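Local atomic coordinates of pyridoxine 4-oxidase (Mesorhizobium loti, PDB entry 4HA6), a protein that catalyses the FAD-dependent oxidation of the 4-hydroxymethyl group of pyridoxine to an aldehyde, using oxygen, as a member of the GMC oxidoreductase family. Residues G108-W112 and D462-R466; E332-G336 and R400-S405. All blocks are in the same frame, centred on the assembly; numbering follows the deposited sequence. Where two conformers were deposited one is given.

Interaction 1: residues G108-W112 and D462-R466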
loop_
_atom_site.group_PDB
_atom_site.type_symbol
_atom_site.label_atom_id
_atom_site.label_comp_id
_atom_site.label_asym_id
_atom_site.label_seq_id
_atom_site.Cartn_x
_atom_site.Cartn_y
_atom_site.Cartn_z
ATOM N N GLY A 108 -4.523 15.425 -15.320
ATOM C CA GLY A 108 -5.102 16.627 -15.889
ATOM C C GLY A 108 -6.316 17.096 -15.107
ATOM O O GLY A 108 -7.115 17.899 -15.603
ATOM N N ASP A 109 -6.461 16.597 -13.878
ATOM C CA ASP A 109 -7.616 16.938 -13.067
ATOM C C ASP A 109 -7.239 17.355 -11.632
ATOM O O ASP A 109 -6.585 16.595 -10.905
ATOM C CB ASP A 109 -8.606 15.772 -13.058
ATOM C CG ASP A 109 -10.005 16.198 -12.649
ATOM O OD1 ASP A 109 -10.122 17.073 -11.764
ATOM O OD2 ASP A 109 -10.991 15.655 -13.188
ATOM N N ARG A 110 -7.708 18.544 -11.233
ATOM C CA ARG A 110 -7.428 19.168 -9.934
ATOM C C ARG A 110 -7.920 18.355 -8.742
ATOM O O ARG A 110 -7.471 18.549 -7.605
ATOM C CB ARG A 110 -8.133 20.527 -9.856
ATOM C CG ARG A 110 -7.516 21.663 -10.647
ATOM C CD ARG A 110 -8.306 22.965 -10.402
ATOM N NE ARG A 110 -9.677 22.919 -10.923
ATOM C CZ ARG A 110 -10.767 22.734 -10.178
ATOM N NH1 ARG A 110 -10.665 22.570 -8.865
ATOM N NH2 ARG A 110 -11.962 22.712 -10.747
ATOM N N ARG A 111 -8.893 17.479 -8.988
ATOM C CA ARG A 111 -9.518 16.703 -7.915
ATOM C C ARG A 111 -8.535 15.802 -7.190
ATOM O O ARG A 111 -8.788 15.375 -6.058
ATOM C CB ARG A 111 -10.668 15.864 -8.465
ATOM C CG ARG A 111 -10.277 14.997 -9.640
ATOM C CD ARG A 111 -11.524 14.458 -10.319
ATOM N NE ARG A 111 -12.268 13.730 -9.315
ATOM C CZ ARG A 111 -12.991 12.650 -9.547
ATOM N NH1 ARG A 111 -13.104 12.159 -10.774
ATOM N NH2 ARG A 111 -13.588 12.062 -8.527
ATOM N N TRP A 112 -7.406 15.539 -7.845
ATOM C CA TRP A 112 -6.411 14.622 -7.335
ATOM C C TRP A 112 -5.280 15.366 -6.647
ATOM O O TRP A 112 -4.254 14.773 -6.316
ATOM C CB TRP A 112 -5.881 13.755 -8.486
ATOM C CG TRP A 112 -6.951 12.821 -9.030
ATOM C CD1 TRP A 112 -7.500 12.820 -10.293
ATOM C CD2 TRP A 112 -7.619 11.781 -8.309
ATOM N NE1 TRP A 112 -8.452 11.820 -10.395
ATOM C CE2 TRP A 112 -8.543 11.174 -9.187
ATOM C CE3 TRP A 112 -7.515 11.292 -7.005
ATOM C CZ2 TRP A 112 -9.352 10.119 -8.801
ATOM C CZ3 TRP A 112 -8.323 10.249 -6.625
ATOM C CH2 TRP A 112 -9.228 9.671 -7.517
ATOM N N ASP A 462 -9.139 7.100 -17.099
ATOM C CA ASP A 462 -9.113 8.551 -17.176
ATOM C C ASP A 462 -9.196 9.091 -15.761
ATOM O O ASP A 462 -9.101 8.313 -14.810
ATOM C CB ASP A 462 -10.231 9.107 -18.084
ATOM C CG ASP A 462 -11.654 8.767 -17.601
ATOM O OD1 ASP A 462 -11.869 8.369 -16.436
ATOM O OD2 ASP A 462 -12.595 8.917 -18.412
ATOM N N ALA A 463 -9.410 10.398 -15.624
ATOM C CA ALA A 463 -9.384 11.063 -14.327
ATOM C C ALA A 463 -10.590 10.690 -13.484
ATOM O O ALA A 463 -10.593 10.894 -12.268
ATOM C CB ALA A 463 -9.313 12.571 -14.513
ATOM N N ASN A 464 -11.619 10.166 -14.137
ATOM C CA ASN A 464 -12.821 9.700 -13.458
ATOM C C ASN A 464 -12.726 8.225 -13.075
ATOM O O ASN A 464 -13.683 7.657 -12.509
ATOM C CB ASN A 464 -14.052 9.922 -14.349
ATOM C CG ASN A 464 -14.357 11.396 -14.562
ATOM O OD1 ASN A 464 -14.413 12.169 -13.611
ATOM N ND2 ASN A 464 -14.532 11.792 -15.816
ATOM N N LEU A 465 -11.581 7.615 -13.403
ATOM C CA LEU A 465 -11.272 6.199 -13.090
ATOM C C LEU A 465 -11.990 5.187 -13.988
ATOM O O LEU A 465 -12.086 3.986 -13.652
ATOM C CB LEU A 465 -11.498 5.869 -11.600
ATOM C CG LEU A 465 -10.854 6.815 -10.578
ATOM C CD1 LEU A 465 -11.110 6.350 -9.144
ATOM C CD2 LEU A 465 -9.367 6.986 -10.830
ATOM N N ARG A 466 -12.477 5.667 -15.136
ATOM C CA ARG A 466 -13.160 4.823 -16.098
ATOM C C ARG A 466 -12.129 4.217 -17.056
ATOM O O ARG A 466 -11.312 4.941 -17.630
ATOM C CB ARG A 466 -14.184 5.658 -16.877
ATOM C CG ARG A 466 -15.046 4.869 -17.861
ATOM C CD ARG A 466 -15.754 5.814 -18.857
ATOM N NE ARG A 466 -14.789 6.719 -19.478
ATOM C CZ ARG A 466 -14.138 6.490 -20.619
ATOM N NH1 ARG A 466 -14.349 5.377 -21.319
ATOM N NH2 ARG A 466 -13.268 7.394 -21.066
#

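Interaction 2: residues E332-G336 and R400-S405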
loop_
_atom_site.group_PDB
_atom_site.type_symbol
_atom_site.label_atom_id
_atom_site.label_comp_id
_atom_site.label_asym_id
_atom_site.label_seq_id
_atom_site.Cartn_x
_atom_site.Cartn_y
_atom_site.Cartn_z
ATOM N N GLU A 332 12.643 12.473 0.221
ATOM C CA GLU A 332 13.377 11.702 -0.785
ATOM C C GLU A 332 13.807 10.345 -0.225
ATOM O O GLU A 332 13.911 9.364 -0.960
ATOM C CB GLU A 332 14.614 12.466 -1.270
ATOM C CG GLU A 332 14.312 13.825 -1.849
ATOM C CD GLU A 332 15.564 14.516 -2.341
ATOM O OE1 GLU A 332 16.496 14.726 -1.522
ATOM O OE2 GLU A 332 15.613 14.835 -3.550
ATOM N N ILE A 333 14.075 10.294 1.078
ATOM C CA ILE A 333 14.424 9.032 1.727
ATOM C C ILE A 333 13.663 8.910 3.042
ATOM O O ILE A 333 12.976 9.849 3.466
ATOM C CB ILE A 333 15.957 8.896 1.996
ATOM C CG1 ILE A 333 16.449 10.044 2.887
ATOM C CG2 ILE A 333 16.764 8.837 0.703
ATOM C CD1 ILE A 333 17.966 10.081 3.088
ATOM N N VAL A 334 13.792 7.753 3.683
ATOM C CA VAL A 334 13.143 7.491 4.963
ATOM C C VAL A 334 14.037 6.561 5.776
ATOM O O VAL A 334 14.697 5.679 5.217
ATOM C CB VAL A 334 11.746 6.840 4.771
ATOM C CG1 VAL A 334 11.851 5.580 3.937
ATOM C CG2 VAL A 334 11.083 6.543 6.131
ATOM N N VAL A 335 14.109 6.796 7.083
ATOM C CA VAL A 335 14.789 5.879 7.989
ATOM C C VAL A 335 13.805 5.581 9.101
ATOM O O VAL A 335 13.304 6.503 9.739
ATOM C CB VAL A 335 16.076 6.483 8.603
ATOM C CG1 VAL A 335 16.633 5.555 9.675
ATOM C CG2 VAL A 335 17.121 6.738 7.528
ATOM N N GLY A 336 13.508 4.308 9.321
ATOM C CA GLY A 336 12.497 3.932 10.295
ATOM C C GLY A 336 13.089 3.143 11.445
ATOM O O GLY A 336 14.082 2.422 11.274
ATOM N N ARG A 400 22.191 7.273 -0.064
ATOM C CA ARG A 400 21.888 8.406 0.807
ATOM C C ARG A 400 21.056 7.935 2.000
ATOM O O ARG A 400 21.278 8.375 3.142
ATOM C CB ARG A 400 21.174 9.526 0.042
ATOM C CG ARG A 400 21.927 10.071 -1.193
ATOM C CD ARG A 400 23.198 10.861 -0.838
ATOM N NE ARG A 400 24.348 9.997 -0.548
ATOM C CZ ARG A 400 25.109 9.405 -1.474
ATOM N NH1 ARG A 400 24.859 9.570 -2.771
ATOM N NH2 ARG A 400 26.127 8.635 -1.101
ATOM N N ALA A 401 20.130 7.003 1.756
ATOM C CA ALA A 401 19.248 6.534 2.837
ATOM C C ALA A 401 20.052 5.745 3.868
ATOM O O ALA A 401 19.914 5.982 5.078
ATOM C CB ALA A 401 18.095 5.688 2.295
ATOM N N LEU A 402 20.876 4.807 3.390
ATOM C CA LEU A 402 21.738 4.013 4.280
ATOM C C LEU A 402 22.641 4.952 5.054
ATOM O O LEU A 402 22.899 4.756 6.250
ATOM C CB LEU A 402 22.638 3.081 3.476
ATOM C CG LEU A 402 23.042 1.702 4.029
ATOM C CD1 LEU A 402 24.353 1.242 3.419
ATOM C CD2 LEU A 402 23.069 1.596 5.560
ATOM N N GLU A 403 23.153 5.968 4.372
ATOM C CA GLU A 403 24.039 6.894 5.062
ATOM C C GLU A 403 23.295 7.679 6.115
ATOM O O GLU A 403 23.848 7.975 7.170
ATOM C CB GLU A 403 24.755 7.815 4.077
ATOM C CG GLU A 403 25.793 7.062 3.288
ATOM C CD GLU A 403 26.557 7.938 2.346
ATOM O OE1 GLU A 403 26.004 8.982 1.923
ATOM O OE2 GLU A 403 27.709 7.570 2.033
ATOM N N ALA A 404 22.038 8.013 5.840
ATOM C CA ALA A 404 21.276 8.781 6.813
ATOM C C ALA A 404 21.014 7.903 8.025
ATOM O O ALA A 404 21.074 8.366 9.171
ATOM C CB ALA A 404 19.980 9.281 6.213
ATOM N N SER A 405 20.736 6.628 7.759
ATOM C CA SER A 405 20.405 5.668 8.808
ATOM C C SER A 405 21.569 5.473 9.779
ATOM O O SER A 405 21.387 5.436 11.006
ATOM C CB SER A 405 20.041 4.317 8.178
ATOM O OG SER A 405 19.647 3.398 9.178
#

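Interaction 1: residues G108-W112 and D462-R466
Trp112 points the N-H edge of its indole at the backbone of Ala463, joining two loops in the FAD-binding part of this GMC oxidoreductase. One loop follows helix 97-107; the other contains a type I beta turn, Asp462 to Leu465, ahead of strand 473-475 of the parallel sheet. Indole NE1 donates to Ala463 O at 3.0 Å with an N-H...O angle of 156°. The oxygen lies almost in the ring plane, and the nitrogen sits in the carbonyl plane on a lone pair, a geometry that helps set the rotation of the indole. Tryptophan suits this place because one ring supplies both that donor and an apolar rim: farther round, CZ2 meets Leu465 CD2 at 3.7 Å. Leu465 itself is buried against Ile496 and Phe500 of helix 490-506.

Arg111 carries its chain over one face of the indole, CG 3.6 Å above the ring plane and displaced toward the rim. With chi1 at 53°, CG stands between the backbone N and the carbonyl carbon, and a bend at chi3 brings the guanidinium to the turn. There its plane stands 48° from the Asn464 amide. NH1 comes within 3.1 Å of Asn464 OD1, but at a poor angle for a hydrogen bond; it is hydrogen-bonded to Gln503 OE1, while NE2 of that amide donates to Asn464 O. Small Ala463 lets the loops come close, its CB 3.6 Å from Asp109 CB.

An Asx turn stiffens each loop. Asp109 OD1 accepts from Arg111 N, met on its anti side, while Asp462 OD1 takes Asn464 N and Arg466 N from opposite faces of its carboxylate. The remaining oxygen, Asp462 OD2, forms a side-on salt bridge with Arg466, whose NE and NH2 reach it from one face, NH2 at 3.1 Å.

Interaction 2: residues E332-G336 and R400-S405
No hydrogen bond links Ile333 and Val335 to the helix they cover: residues 333-336 of strand 333-338 pack on residues 400-405 of helix 392-409 by apolar contact, the axes of these short segments only 7.9 Å apart. Two alanines and a serine on the helix permit this closeness, since alanine ends at CB and serine adds a single oxygen. The segment axes run at 37° in the same general direction, a helix laid across one face of the antiparallel sheet.

Alternation along the strand turns Ile333 and Val335 toward the helix and Val334 away from it. Ile333 straddles Ala401: CG2 meets Ala401 CB at 3.8 Å, while its other branch carries CD1 across the helix backbone to Ala404 CB. Val335 lies one turn farther on, where its CG2 touches Ser405 N at 3.6 Å and Ala404 CB at 4.0 Å. With chi1 at 172°, Val335 CG1 is anti to the backbone N and rests alongside Ser405 OG. That hydroxyl is hydrogen-bonded to Asn298 of strand 293-302, which satisfies a polar atom in this buried layer.

Arg400 lends only the start of its chain; its guanidinium turns away to ion pairs with Glu403 and Glu396. Branched aliphatics against small residues are thus consistent with cohesion by close apolar fit, with charge kept outside the interface.

In the fold
Interactions 1 and 2 lie in different regions of the molecule, their centres 33 Å apart and their nearest atoms about 18 Å apart. In sequence order, 108-112 comes first, both segments of interaction 2 follow, and 462-466 comes last. Interaction 1 belongs to the FAD-binding side, near helix 490-506 and the parallel sheet, with the side chain of Leu465 about 11 Å from the cofactor. Interaction 2 joins helix 392-409 to the antiparallel sheet on the substrate side, where the side chain of Val334 is about 9 Å from bound pyridoxamine. They share no helix or strand: distant parts of the chain build the cofactor region, and the sheet beside the substrate is built from residues between them.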